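Local structure of SusD superfamily protein (Bacteroides fragilis NCTC 9343, 3NQP) at residues S199-E204 against N241-K246; K113-G118 against G182-F187; S341-G346 against S352-H357; G290-R295 against E301-A306. The protein probably binds glycans at the outer membrane for uptake, as other SusD-family proteins do. One frame throughout, in Å; residues are numbered along the deposited sequence.

Contact 1: S199-E204 against N241-K246; sequences SKAATE and NNYNLK. With EDO (1,2-ethanediol), chain H.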
loop_
_atom_site.group_PDB
_atom_site.type_symbol
_atom_site.label_atom_id
_atom_site.label_comp_id
_atom_site.label_asym_id
_atom_site.label_seq_id
_atom_site.Cartn_x
_atom_site.Cartn_y
_atom_site.Cartn_z
ATOM N N SER A 199 13.488 -6.343 7.585
ATOM C CA SER A 199 14.807 -5.818 7.943
ATOM C C SER A 199 14.627 -4.682 8.924
ATOM O O SER A 199 13.506 -4.212 9.136
ATOM C CB SER A 199 15.520 -5.280 6.692
ATOM O OG SER A 199 14.776 -4.164 6.117
ATOM N N LYS A 200 15.737 -4.204 9.465
ATOM C CA LYS A 200 15.743 -3.027 10.351
ATOM C C LYS A 200 15.181 -1.783 9.663
ATOM O O LYS A 200 14.345 -1.044 10.223
ATOM C CB LYS A 200 17.140 -2.787 10.887
ATOM C CG LYS A 200 17.243 -1.702 11.949
ATOM C CD LYS A 200 18.686 -1.407 12.223
ATOM C CE LYS A 200 18.829 -0.141 12.956
ATOM N NZ LYS A 200 20.167 0.091 13.427
ATOM N N ALA A 201 15.606 -1.543 8.439
ATOM C CA ALA A 201 15.037 -0.447 7.668
ATOM C C ALA A 201 13.509 -0.530 7.554
ATOM O O ALA A 201 12.818 0.453 7.599
ATOM C CB ALA A 201 15.650 -0.413 6.318
ATOM N N ALA A 202 13.001 -1.722 7.340
ATOM C CA ALA A 202 11.587 -1.925 7.188
ATOM C C ALA A 202 10.858 -1.571 8.475
ATOM O O ALA A 202 9.780 -0.921 8.431
ATOM C CB ALA A 202 11.294 -3.382 6.763
ATOM N N THR A 203 11.429 -1.984 9.615
ATOM C CA THR A 203 10.879 -1.596 10.906
ATOM C C THR A 203 10.897 -0.071 11.084
ATOM O O THR A 203 9.920 0.532 11.604
ATOM C CB THR A 203 11.576 -2.282 12.080
ATOM O OG1 THR A 203 11.215 -3.665 12.080
ATOM C CG2 THR A 203 11.142 -1.633 13.468
ATOM N N GLU A 204 11.974 0.568 10.662
ATOM C CA GLU A 204 12.051 2.036 10.755
ATOM C C GLU A 204 10.983 2.719 9.851
ATOM O O GLU A 204 10.397 3.713 10.251
ATOM C CB GLU A 204 13.444 2.548 10.429
ATOM C CG GLU A 204 14.467 2.192 11.486
ATOM C CD GLU A 204 15.536 3.223 11.651
ATOM O OE1 GLU A 204 15.322 4.134 12.476
ATOM O OE2 GLU A 204 16.548 3.148 10.941
ATOM N N ASN A 241 19.270 8.003 5.491
ATOM C CA ASN A 241 20.706 8.320 5.684
ATOM C C ASN A 241 21.665 7.140 5.871
ATOM O O ASN A 241 22.861 7.273 5.591
ATOM C CB ASN A 241 20.892 9.328 6.844
ATOM C CG ASN A 241 20.316 10.686 6.535
ATOM O OD1 ASN A 241 19.968 10.964 5.401
ATOM N ND2 ASN A 241 20.190 11.534 7.545
ATOM N N ASN A 242 21.152 6.000 6.331
ATOM C CA ASN A 242 21.956 4.961 6.954
ATOM C C ASN A 242 21.948 3.610 6.231
ATOM O O ASN A 242 22.485 2.649 6.740
ATOM C CB ASN A 242 21.482 4.762 8.398
ATOM C CG ASN A 242 21.678 5.999 9.252
ATOM O OD1 ASN A 242 22.710 6.630 9.170
ATOM N ND2 ASN A 242 20.663 6.369 10.063
ATOM N N TYR A 243 21.319 3.533 5.065
ATOM C CA TYR A 243 21.113 2.249 4.400
ATOM C C TYR A 243 21.527 2.193 2.932
ATOM O O TYR A 243 21.189 1.240 2.229
ATOM C CB TYR A 243 19.624 1.818 4.549
ATOM C CG TYR A 243 19.174 1.605 5.984
ATOM C CD1 TYR A 243 19.300 0.386 6.599
ATOM C CD2 TYR A 243 18.597 2.641 6.710
ATOM C CE1 TYR A 243 18.889 0.203 7.910
ATOM C CE2 TYR A 243 18.173 2.476 8.016
ATOM C CZ TYR A 243 18.316 1.252 8.622
ATOM O OH TYR A 243 17.870 1.118 9.917
ATOM N N ASN A 244 22.212 3.219 2.444
ATOM C CA ASN A 244 22.654 3.250 1.065
ATOM C C ASN A 244 21.546 3.212 0.048
ATOM O O ASN A 244 21.753 2.745 -1.060
ATOM C CB ASN A 244 23.585 2.048 0.781
ATOM C CG ASN A 244 24.844 2.083 1.607
ATOM O OD1 ASN A 244 25.147 1.135 2.344
ATOM N ND2 ASN A 244 25.558 3.200 1.535
ATOM N N LEU A 245 20.362 3.677 0.422
ATOM C CA LEU A 245 19.233 3.714 -0.479
ATOM C C LEU A 245 19.348 4.880 -1.474
ATOM O O LEU A 245 19.846 5.977 -1.125
ATOM C CB LEU A 245 17.917 3.824 0.326
ATOM C CG LEU A 245 17.569 2.599 1.161
ATOM C CD1 LEU A 245 16.679 2.932 2.393
ATOM C CD2 LEU A 245 16.932 1.476 0.249
ATOM N N LYS A 246 18.838 4.673 -2.696
ATOM C CA LYS A 246 18.822 5.732 -3.704
ATOM C C LYS A 246 17.622 5.603 -4.601
ATOM O O LYS A 246 17.279 4.510 -4.962
ATOM C CB LYS A 246 20.062 5.627 -4.620
ATOM C CG LYS A 246 21.408 5.591 -3.902
ATOM C CD LYS A 246 22.605 5.753 -4.891
ATOM C CE LYS A 246 23.531 4.538 -4.882
ATOM N NZ LYS A 246 24.022 4.251 -3.499
HETATM C C1 EDO H . 18.082 14.572 7.003
HETATM O O1 EDO H . 19.492 14.355 7.117
HETATM C C2 EDO H . 17.629 14.433 5.552
HETATM O O2 EDO H . 17.982 13.127 5.077
#
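Y243 reaches across from the loop after helix 228-241 and lays its ring against the first turn of helix 200-216. A201 CB sits over one face of that ring, 3.7 Å from its centroid and shifted toward the rim, in a CH-pi contact. The ring is carried there by chi1 of -62°, which puts CG beside the backbone N and opposite the carbonyl carbon. The phenol then ends at E204. Y243 OH donates to E204 OE2 at 2.6 Å, meeting the oxygen on its anti side and 22° out of the carboxylate plane. The E204 chain bends at chi2, and its carboxylate is turned 61° from the ring plane. S238 also bonds OE2 and H235 bonds OE1, so both oxygens of this buried acid are engaged. S199 is the N-cap of helix 200-216; its OG accepts from A202 N at 3.3 Å. In this largely helical SusD-family fold, the contact ties the loop after helix 228-241 back to the start of helix 200-216, the preceding helix. K200 runs extended past the phenol at about a right angle to the Y243 side chain, with K200 CE 3.4 Å from Y243 OH. Its ammonium goes on to G182 O and N185 OD1. At the end of helix 228-241, N241 ND2 donates to O1 of a bound 1,2-ethanediol at 2.9 Å, and N241 OD1 accepts from its O2.

Contact 2: K113-G118 against G182-F187; sequences KNFYLG and GNMNDF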
loop_
_atom_site.group_PDB
_atom_site.type_symbol
_atom_site.label_atom_id
_atom_site.label_comp_id
_atom_site.label_asym_id
_atom_site.label_seq_id
_atom_site.Cartn_x
_atom_site.Cartn_y
_atom_site.Cartn_z
ATOM N N LYS A 113 19.374 -15.420 15.920
ATOM C CA LYS A 113 18.205 -15.343 16.799
ATOM C C LYS A 113 17.666 -13.889 16.851
ATOM O O LYS A 113 16.465 -13.661 16.723
ATOM C CB LYS A 113 18.557 -15.837 18.192
ATOM C CG LYS A 113 17.423 -15.789 19.196
ATOM C CD LYS A 113 17.921 -15.860 20.625
ATOM C CE LYS A 113 18.347 -17.216 21.037
ATOM N NZ LYS A 113 18.626 -17.308 22.520
ATOM N N ASN A 114 18.561 -12.931 17.074
ATOM C CA ASN A 114 18.181 -11.544 17.216
ATOM C C ASN A 114 17.635 -11.015 15.872
ATOM O O ASN A 114 16.678 -10.251 15.858
ATOM C CB ASN A 114 19.363 -10.697 17.675
ATOM C CG ASN A 114 19.727 -10.926 19.111
ATOM O OD1 ASN A 114 18.940 -11.476 19.884
ATOM N ND2 ASN A 114 20.920 -10.502 19.479
ATOM N N PHE A 115 18.242 -11.430 14.757
ATOM C CA PHE A 115 17.747 -10.991 13.440
ATOM C C PHE A 115 16.342 -11.494 13.182
ATOM O O PHE A 115 15.468 -10.736 12.763
ATOM C CB PHE A 115 18.664 -11.413 12.298
ATOM C CG PHE A 115 18.339 -10.698 11.021
ATOM C CD1 PHE A 115 18.812 -9.422 10.810
ATOM C CD2 PHE A 115 17.499 -11.259 10.086
ATOM C CE1 PHE A 115 18.484 -8.742 9.666
ATOM C CE2 PHE A 115 17.165 -10.554 8.934
ATOM C CZ PHE A 115 17.674 -9.316 8.739
ATOM N N TYR A 116 16.133 -12.783 13.455
ATOM C CA TYR A 116 14.842 -13.418 13.312
ATOM C C TYR A 116 13.817 -12.804 14.253
ATOM O O TYR A 116 12.691 -12.531 13.845
ATOM C CB TYR A 116 14.940 -14.928 13.538
ATOM C CG TYR A 116 15.584 -15.732 12.412
ATOM C CD1 TYR A 116 15.882 -15.157 11.180
ATOM C CD2 TYR A 116 15.871 -17.083 12.589
ATOM C CE1 TYR A 116 16.443 -15.901 10.137
ATOM C CE2 TYR A 116 16.414 -17.859 11.538
ATOM C CZ TYR A 116 16.706 -17.254 10.327
ATOM O OH TYR A 116 17.234 -17.990 9.317
ATOM N N LEU A 117 14.197 -12.548 15.495
ATOM C CA LEU A 117 13.224 -11.963 16.434
ATOM C C LEU A 117 12.894 -10.504 15.999
ATOM O O LEU A 117 11.746 -10.088 16.031
ATOM C CB LEU A 117 13.696 -12.074 17.883
ATOM C CG LEU A 117 13.627 -13.508 18.420
ATOM C CD1 LEU A 117 14.294 -13.636 19.776
ATOM C CD2 LEU A 117 12.164 -14.026 18.418
ATOM N N GLY A 118 13.879 -9.761 15.506
ATOM C CA GLY A 118 13.617 -8.451 14.950
ATOM C C GLY A 118 12.578 -8.545 13.851
ATOM O O GLY A 118 11.663 -7.719 13.756
ATOM N N GLY A 182 19.282 -4.245 16.646
ATOM C CA GLY A 182 20.446 -3.503 17.139
ATOM C C GLY A 182 21.082 -2.699 16.037
ATOM O O GLY A 182 20.417 -1.871 15.411
ATOM N N ASN A 183 22.370 -2.965 15.806
ATOM C CA ASN A 183 23.162 -2.318 14.739
ATOM C C ASN A 183 23.210 -3.103 13.421
ATOM O O ASN A 183 23.929 -2.733 12.531
ATOM C CB ASN A 183 24.596 -2.069 15.224
ATOM C CG ASN A 183 24.701 -0.895 16.196
ATOM O OD1 ASN A 183 24.237 0.226 15.916
ATOM N ND2 ASN A 183 25.371 -1.125 17.320
HETATM N N MSE A 184 22.415 -4.153 13.272
HETATM C CA MSE A 184 22.424 -4.959 12.044
HETATM C C MSE A 184 21.547 -4.237 11.001
HETATM O O MSE A 184 20.345 -4.455 10.916
HETATM C CB MSE A 184 21.915 -6.412 12.318
HETATM C CG MSE A 184 22.795 -7.288 13.313
HETATM SE SE MSE A 184 22.103 -9.114 13.895
HETATM C CE MSE A 184 20.298 -8.467 14.425
ATOM N N ASN A 185 22.171 -3.385 10.200
ATOM C CA ASN A 185 21.483 -2.663 9.094
ATOM C C ASN A 185 21.428 -3.466 7.780
ATOM O O ASN A 185 20.829 -3.018 6.802
ATOM C CB ASN A 185 22.204 -1.336 8.818
ATOM C CG ASN A 185 21.922 -0.257 9.863
ATOM O OD1 ASN A 185 21.611 -0.515 11.038
ATOM N ND2 ASN A 185 22.043 0.983 9.426
ATOM N N ASP A 186 22.064 -4.638 7.752
ATOM C CA ASP A 186 22.219 -5.422 6.515
ATOM C C ASP A 186 20.835 -5.884 6.089
ATOM O O ASP A 186 20.021 -6.319 6.886
ATOM C CB ASP A 186 23.183 -6.605 6.751
ATOM C CG ASP A 186 23.614 -7.373 5.448
ATOM O OD1 ASP A 186 22.947 -7.361 4.374
ATOM O OD2 ASP A 186 24.655 -8.079 5.543
ATOM N N PHE A 187 20.566 -5.744 4.809
ATOM C CA PHE A 187 19.333 -6.242 4.260
ATOM C C PHE A 187 19.279 -7.757 4.027
ATOM O O PHE A 187 18.181 -8.289 3.856
ATOM C CB PHE A 187 19.032 -5.528 2.951
ATOM C CG PHE A 187 18.553 -4.110 3.118
ATOM C CD1 PHE A 187 17.210 -3.839 3.419
ATOM C CD2 PHE A 187 19.410 -3.052 2.882
ATOM C CE1 PHE A 187 16.744 -2.499 3.495
ATOM C CE2 PHE A 187 18.971 -1.734 2.996
ATOM C CZ PHE A 187 17.658 -1.455 3.293
#
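M184, a selenomethionine here, meets N114 and F115 on helix 110-135, and its methyl CE does the touching. The contact between the segments is mainly apolar. M184 CE lies 3.6 Å from F115 N and 3.7 Å from F115 CA, so the methyl rests on the helix backbone itself. It also comes within 4.0 Å of F115 CB and 4.1 Å of N114 CB. The side chain runs out with chi2 near 173° and bends only at its last torsion, chi3 -50°, which sets the methyl between the bases of the two helix residues. Toward the F115 ring the methyl lies at the edge, near the ring plane. The ring swings away from its own backbone N, with chi1 at -166°, and extends along the loop. There F115 CE1 approaches D186 O at 4.0 Å, which is van der Waals contact.

This pairs a helix with the loop that links helix 163-181 to helix 200-216, within the sequence range of the SusD-like N-terminal region. G182, the first residue after helix 163-181, has a positive phi, and the loop then passes alongside helix 110-135.

Outside the two segments, F181 meets the F115 ring edge-to-face and P189 packs on it.

No hydrogen bond crosses between the two segments. Several polar groups of the loop bond outside the contact: D186 OD1 accepts from D188 N, and N185 ND2 donates to N242 O.

Contact 3: S341-G346 against S352-H357; sequences SYNKDG and SLYGTH. With EDO (1,2-ethanediol), chain E.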
loop_
_atom_site.group_PDB
_atom_site.type_symbol
_atom_site.label_atom_id
_atom_site.label_comp_id
_atom_site.label_asym_id
_atom_site.label_seq_id
_atom_site.Cartn_x
_atom_site.Cartn_y
_atom_site.Cartn_z
ATOM N N SER A 341 -6.885 2.782 -23.987
ATOM C CA SER A 341 -7.624 2.282 -25.142
ATOM C C SER A 341 -8.633 3.352 -25.534
ATOM O O SER A 341 -9.207 4.039 -24.674
ATOM C CB SER A 341 -8.297 0.928 -24.845
ATOM O OG SER A 341 -9.231 0.976 -23.766
ATOM N N TYR A 342 -8.854 3.471 -26.830
ATOM C CA TYR A 342 -9.649 4.556 -27.413
ATOM C C TYR A 342 -10.760 4.019 -28.340
ATOM O O TYR A 342 -10.561 3.045 -29.039
ATOM C CB TYR A 342 -8.764 5.469 -28.264
ATOM C CG TYR A 342 -7.708 6.205 -27.500
ATOM C CD1 TYR A 342 -6.525 5.579 -27.126
ATOM C CD2 TYR A 342 -7.906 7.520 -27.096
ATOM C CE1 TYR A 342 -5.571 6.256 -26.401
ATOM C CE2 TYR A 342 -6.972 8.185 -26.385
ATOM C CZ TYR A 342 -5.807 7.564 -26.034
ATOM O OH TYR A 342 -4.854 8.253 -25.295
ATOM N N ASN A 343 -11.901 4.697 -28.333
ATOM C CA ASN A 343 -12.885 4.630 -29.417
ATOM C C ASN A 343 -12.444 5.515 -30.541
ATOM O O ASN A 343 -11.775 6.508 -30.301
ATOM C CB ASN A 343 -14.217 5.201 -28.945
ATOM C CG ASN A 343 -15.200 4.157 -28.607
ATOM O OD1 ASN A 343 -15.036 3.002 -29.002
ATOM N ND2 ASN A 343 -16.276 4.554 -27.893
ATOM N N LYS A 344 -12.828 5.145 -31.760
ATOM C CA LYS A 344 -12.566 5.931 -32.945
ATOM C C LYS A 344 -13.922 6.274 -33.517
ATOM O O LYS A 344 -14.762 5.390 -33.710
ATOM C CB LYS A 344 -11.744 5.138 -33.961
ATOM C CG LYS A 344 -11.794 5.720 -35.353
ATOM C CD LYS A 344 -10.559 5.385 -36.175
ATOM C CE LYS A 344 -10.717 4.080 -36.913
ATOM N NZ LYS A 344 -9.625 3.868 -37.887
ATOM N N ASP A 345 -14.150 7.563 -33.734
ATOM C CA ASP A 345 -15.398 8.046 -34.351
ATOM C C ASP A 345 -15.526 7.499 -35.787
ATOM O O ASP A 345 -14.569 7.561 -36.589
ATOM C CB ASP A 345 -15.424 9.577 -34.331
ATOM C CG ASP A 345 -16.766 10.161 -34.739
ATOM O OD1 ASP A 345 -17.097 10.131 -35.945
ATOM O OD2 ASP A 345 -17.457 10.697 -33.849
ATOM N N GLY A 346 -16.685 6.903 -36.079
ATOM C CA GLY A 346 -16.945 6.284 -37.393
ATOM C C GLY A 346 -16.831 7.257 -38.573
ATOM O O GLY A 346 -16.385 6.872 -39.662
ATOM N N SER A 352 -11.206 8.963 -28.968
ATOM C CA SER A 352 -11.593 9.454 -27.648
ATOM C C SER A 352 -11.230 8.411 -26.569
ATOM O O SER A 352 -11.418 7.211 -26.761
ATOM C CB SER A 352 -13.090 9.796 -27.628
ATOM O OG SER A 352 -13.844 8.633 -27.923
ATOM N N LEU A 353 -10.689 8.875 -25.460
ATOM C CA LEU A 353 -10.230 7.973 -24.409
ATOM C C LEU A 353 -11.406 7.142 -23.886
ATOM O O LEU A 353 -12.439 7.700 -23.469
ATOM C CB LEU A 353 -9.595 8.756 -23.240
ATOM C CG LEU A 353 -9.057 7.903 -22.059
ATOM C CD1 LEU A 353 -7.874 6.986 -22.584
ATOM C CD2 LEU A 353 -8.634 8.786 -20.848
ATOM N N TYR A 354 -11.232 5.826 -23.859
ATOM C CA TYR A 354 -12.293 4.920 -23.404
ATOM C C TYR A 354 -11.958 4.204 -22.084
ATOM O O TYR A 354 -12.629 4.380 -21.072
ATOM C CB TYR A 354 -12.587 3.915 -24.523
ATOM C CG TYR A 354 -13.835 3.074 -24.352
ATOM C CD1 TYR A 354 -13.833 1.932 -23.572
ATOM C CD2 TYR A 354 -15.035 3.445 -24.942
ATOM C CE1 TYR A 354 -14.985 1.166 -23.417
ATOM C CE2 TYR A 354 -16.155 2.690 -24.796
ATOM C CZ TYR A 354 -16.147 1.542 -24.050
ATOM O OH TYR A 354 -17.322 0.778 -23.911
ATOM N N GLY A 355 -10.899 3.398 -22.089
ATOM C CA GLY A 355 -10.463 2.708 -20.884
ATOM C C GLY A 355 -8.972 2.883 -20.644
ATOM O O GLY A 355 -8.249 3.440 -21.460
ATOM N N THR A 356 -8.544 2.455 -19.473
ATOM C CA THR A 356 -7.163 2.466 -19.117
ATOM C C THR A 356 -6.886 1.129 -18.459
ATOM O O THR A 356 -7.780 0.543 -17.865
ATOM C CB THR A 356 -6.834 3.652 -18.161
ATOM O OG1 THR A 356 -7.579 3.491 -16.952
ATOM C CG2 THR A 356 -7.153 5.013 -18.824
ATOM N N HIS A 357 -5.621 0.693 -18.527
ATOM C CA HIS A 357 -5.209 -0.662 -18.226
ATOM C C HIS A 357 -3.786 -0.625 -17.629
ATOM O O HIS A 357 -2.906 0.066 -18.137
ATOM C CB HIS A 357 -5.258 -1.485 -19.536
ATOM C CG HIS A 357 -6.494 -1.254 -20.348
ATOM N ND1 HIS A 357 -7.627 -2.024 -20.208
ATOM C CD2 HIS A 357 -6.777 -0.342 -21.321
ATOM C CE1 HIS A 357 -8.565 -1.579 -21.036
ATOM N NE2 HIS A 357 -8.064 -0.577 -21.741
HETATM C C1 EDO E . -16.819 6.373 -22.711
HETATM O O1 EDO E . -15.686 7.143 -23.110
HETATM C C2 EDO E . -16.442 4.992 -22.160
HETATM O O2 EDO E . -15.828 5.055 -20.861
HETATM O O HOH W 1 -14.006 8.951 -30.768
#
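The Y342 ring carries L353 CD1 over one face, 4.0 Å above the plane and toward the rim. The Y354 ring has C2 of a bound 1,2-ethanediol over one face, and the N343 amide comes against it obliquely, its plane turned 63° from the ring, with N343 ND2 3.4 Å from Y354 CD2. R295 makes a cation-pi contact with this ring. The H357 ring takes S341 OG at its edge, in plane, where S341 OG and H357 NE2 share a 2.8 Å hydrogen bond. S341 chi1 of 60° places OG between its backbone N and carbonyl carbon, on the side of the imidazole.

These residues form the antiparallel hairpin of strands 338-344 and 351-358. A classic beta bulge breaks its register: Y354 and G355 both face S341. S341 O accepts from Y354 N at 2.8 Å and from G355 N at 3.2 Å, while S341 N donates to G355 O. Beyond the bulge, N343 and S352 make a hydrogen-bonded pair, at 3.0 Å from N343 N to S352 O and 2.9 Å from S352 N to N343 O.

H357 ND1 bonds T284 O. Both imidazole nitrogens therefore have partners, which fixes the ring's rotation.

Contact 4: G290-R295 against E301-A306; sequences GSTKNR and EVFGDA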
loop_
_atom_site.group_PDB
_atom_site.type_symbol
_atom_site.label_atom_id
_atom_site.label_comp_id
_atom_site.label_asym_id
_atom_site.label_seq_id
_atom_site.Cartn_x
_atom_site.Cartn_y
_atom_site.Cartn_z
ATOM N N GLY A 290 -13.036 -10.231 -24.235
ATOM C CA GLY A 290 -13.273 -8.820 -23.939
ATOM C C GLY A 290 -13.285 -7.920 -25.146
ATOM O O GLY A 290 -12.896 -8.321 -26.219
ATOM N N SER A 291 -13.675 -6.676 -24.946
ATOM C CA SER A 291 -13.907 -5.752 -26.043
ATOM C C SER A 291 -12.710 -4.844 -26.280
ATOM O O SER A 291 -12.595 -4.279 -27.370
ATOM C CB SER A 291 -15.157 -4.881 -25.777
ATOM O OG SER A 291 -15.049 -4.258 -24.496
ATOM N N THR A 292 -11.830 -4.684 -25.280
ATOM C CA THR A 292 -10.661 -3.780 -25.441
ATOM C C THR A 292 -9.850 -4.101 -26.710
ATOM O O THR A 292 -9.449 -3.201 -27.432
ATOM C CB THR A 292 -9.731 -3.793 -24.175
ATOM O OG1 THR A 292 -10.505 -3.456 -23.008
ATOM C CG2 THR A 292 -8.571 -2.819 -24.300
ATOM N N LYS A 293 -9.643 -5.381 -26.999
ATOM C CA LYS A 293 -8.821 -5.804 -28.157
ATOM C C LYS A 293 -9.279 -5.236 -29.477
ATOM O O LYS A 293 -8.459 -5.125 -30.396
ATOM C CB LYS A 293 -8.732 -7.316 -28.298
ATOM C CG LYS A 293 -10.090 -8.041 -28.399
ATOM C CD LYS A 293 -9.943 -9.512 -28.804
ATOM C CE LYS A 293 -11.322 -10.238 -28.911
ATOM N NZ LYS A 293 -12.040 -10.494 -27.577
ATOM N N ASN A 294 -10.555 -4.893 -29.587
ATOM C CA ASN A 294 -11.106 -4.357 -30.839
ATOM C C ASN A 294 -11.160 -2.842 -30.844
ATOM O O ASN A 294 -11.631 -2.269 -31.780
ATOM C CB ASN A 294 -12.498 -4.937 -31.113
ATOM C CG ASN A 294 -12.469 -6.450 -31.252
ATOM O OD1 ASN A 294 -11.596 -7.005 -31.909
ATOM N ND2 ASN A 294 -13.394 -7.110 -30.601
ATOM N N ARG A 295 -10.673 -2.184 -29.799
ATOM C CA ARG A 295 -10.641 -0.737 -29.797
ATOM C C ARG A 295 -9.226 -0.348 -30.288
ATOM O O ARG A 295 -8.544 -1.166 -30.954
ATOM C CB ARG A 295 -10.976 -0.185 -28.410
ATOM C CG ARG A 295 -12.374 -0.548 -27.960
ATOM C CD ARG A 295 -12.995 0.329 -26.867
ATOM N NE ARG A 295 -14.366 -0.153 -26.684
ATOM C CZ ARG A 295 -14.723 -1.138 -25.854
ATOM N NH1 ARG A 295 -13.839 -1.708 -25.038
ATOM N NH2 ARG A 295 -15.978 -1.555 -25.819
ATOM N N GLU A 301 -3.739 2.581 -34.120
ATOM C CA GLU A 301 -3.613 1.167 -34.417
ATOM C C GLU A 301 -4.605 0.381 -33.594
ATOM O O GLU A 301 -4.901 0.770 -32.488
ATOM C CB GLU A 301 -2.181 0.740 -34.058
ATOM C CG GLU A 301 -1.836 -0.639 -34.335
ATOM C CD GLU A 301 -0.394 -0.968 -34.006
ATOM O OE1 GLU A 301 0.415 -0.071 -33.674
ATOM O OE2 GLU A 301 -0.084 -2.162 -34.078
ATOM N N VAL A 302 -5.101 -0.727 -34.126
ATOM C CA VAL A 302 -6.030 -1.597 -33.375
ATOM C C VAL A 302 -5.315 -2.102 -32.112
ATOM O O VAL A 302 -4.136 -2.407 -32.140
ATOM C CB VAL A 302 -6.560 -2.767 -34.222
ATOM C CG1 VAL A 302 -7.481 -3.661 -33.419
ATOM C CG2 VAL A 302 -7.352 -2.257 -35.425
ATOM N N PHE A 303 -6.031 -2.122 -30.991
ATOM C CA PHE A 303 -5.392 -2.429 -29.702
ATOM C C PHE A 303 -4.843 -3.872 -29.642
ATOM O O PHE A 303 -3.693 -4.091 -29.277
ATOM C CB PHE A 303 -6.423 -2.167 -28.584
ATOM C CG PHE A 303 -5.840 -2.183 -27.193
ATOM C CD1 PHE A 303 -5.594 -3.362 -26.559
ATOM C CD2 PHE A 303 -5.500 -1.004 -26.565
ATOM C CE1 PHE A 303 -5.067 -3.382 -25.257
ATOM C CE2 PHE A 303 -4.948 -1.016 -25.301
ATOM C CZ PHE A 303 -4.759 -2.218 -24.640
ATOM N N GLY A 304 -5.667 -4.862 -29.985
ATOM C CA GLY A 304 -5.206 -6.242 -30.013
ATOM C C GLY A 304 -4.644 -6.634 -28.643
ATOM O O GLY A 304 -5.241 -6.336 -27.607
ATOM N N ASP A 305 -3.513 -7.322 -28.628
ATOM C CA ASP A 305 -2.873 -7.703 -27.384
ATOM C C ASP A 305 -1.680 -6.787 -27.161
ATOM O O ASP A 305 -0.525 -7.240 -27.112
ATOM C CB ASP A 305 -2.410 -9.165 -27.422
ATOM C CG ASP A 305 -1.782 -9.600 -26.125
ATOM O OD1 ASP A 305 -1.905 -8.881 -25.124
ATOM O OD2 ASP A 305 -1.220 -10.688 -26.066
ATOM N N ALA A 306 -1.963 -5.501 -26.999
ATOM C CA ALA A 306 -0.933 -4.464 -26.957
ATOM C C ALA A 306 0.061 -4.647 -25.806
ATOM O O ALA A 306 1.174 -4.271 -25.946
ATOM C CB ALA A 306 -1.595 -3.094 -26.865
#
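This is a loop-to-loop contact within the long connection between strand 265-269 and helix 321-325, built on a short 3-10 turn. Two backbone bonds and one aromatic contact carry it. G304 N donates to K293 O at 2.8 Å, and F303 N donates to R295 O at 2.7 Å. Both acceptors belong to that turn, 292-294, and the residue after it.

The F303 ring lies between two methyl groups. T292 CG2 sits over the centre of one face, 3.7 Å from the centroid, as a CH-pi contact. A306 CB covers the opposite face nearer the rim. F303 chi1 of -169° turns the ring away from its own backbone N, over T292. V302 CG1 adds a contact with K293 O at 3.5 Å. G304 follows with a positive phi as the chain turns.

Polar ends of 290-295 bind within it or beyond it. K293 NZ donates to G290 O at 2.7 Å, in the carbonyl plane on a lone pair, and also to V287 O. T292 OG1 bonds D61 OD1, which leaves its methyl for the ring. Backbone bonds and methyl-ring packing thus join the pieces, and two carbonyl oxygens would probably stabilise the K293 charge.

How the contacts relate
The four contacts form two groups on the chain. Contacts 1 and 2 adjoin, with centres about 12 Å apart, and the lysine of contact 1 ties onto the 182-187 loop of contact 2. Contacts 3 and 4 adjoin too, with centres about 10 Å apart and T292 packed on S341. Contacts 2 and 3 lie on opposite sides of the chain's centre, their own centres about 51 Å apart. Contact 1 is the buried one and sits closest to the chain's centre; the others are partly buried. Helix surfaces take part in contacts 1 and 2, by a phenol-carboxylate bond and by a methyl. Contacts 3 and 4 rely on backbone bonds, in a hairpin and a loop.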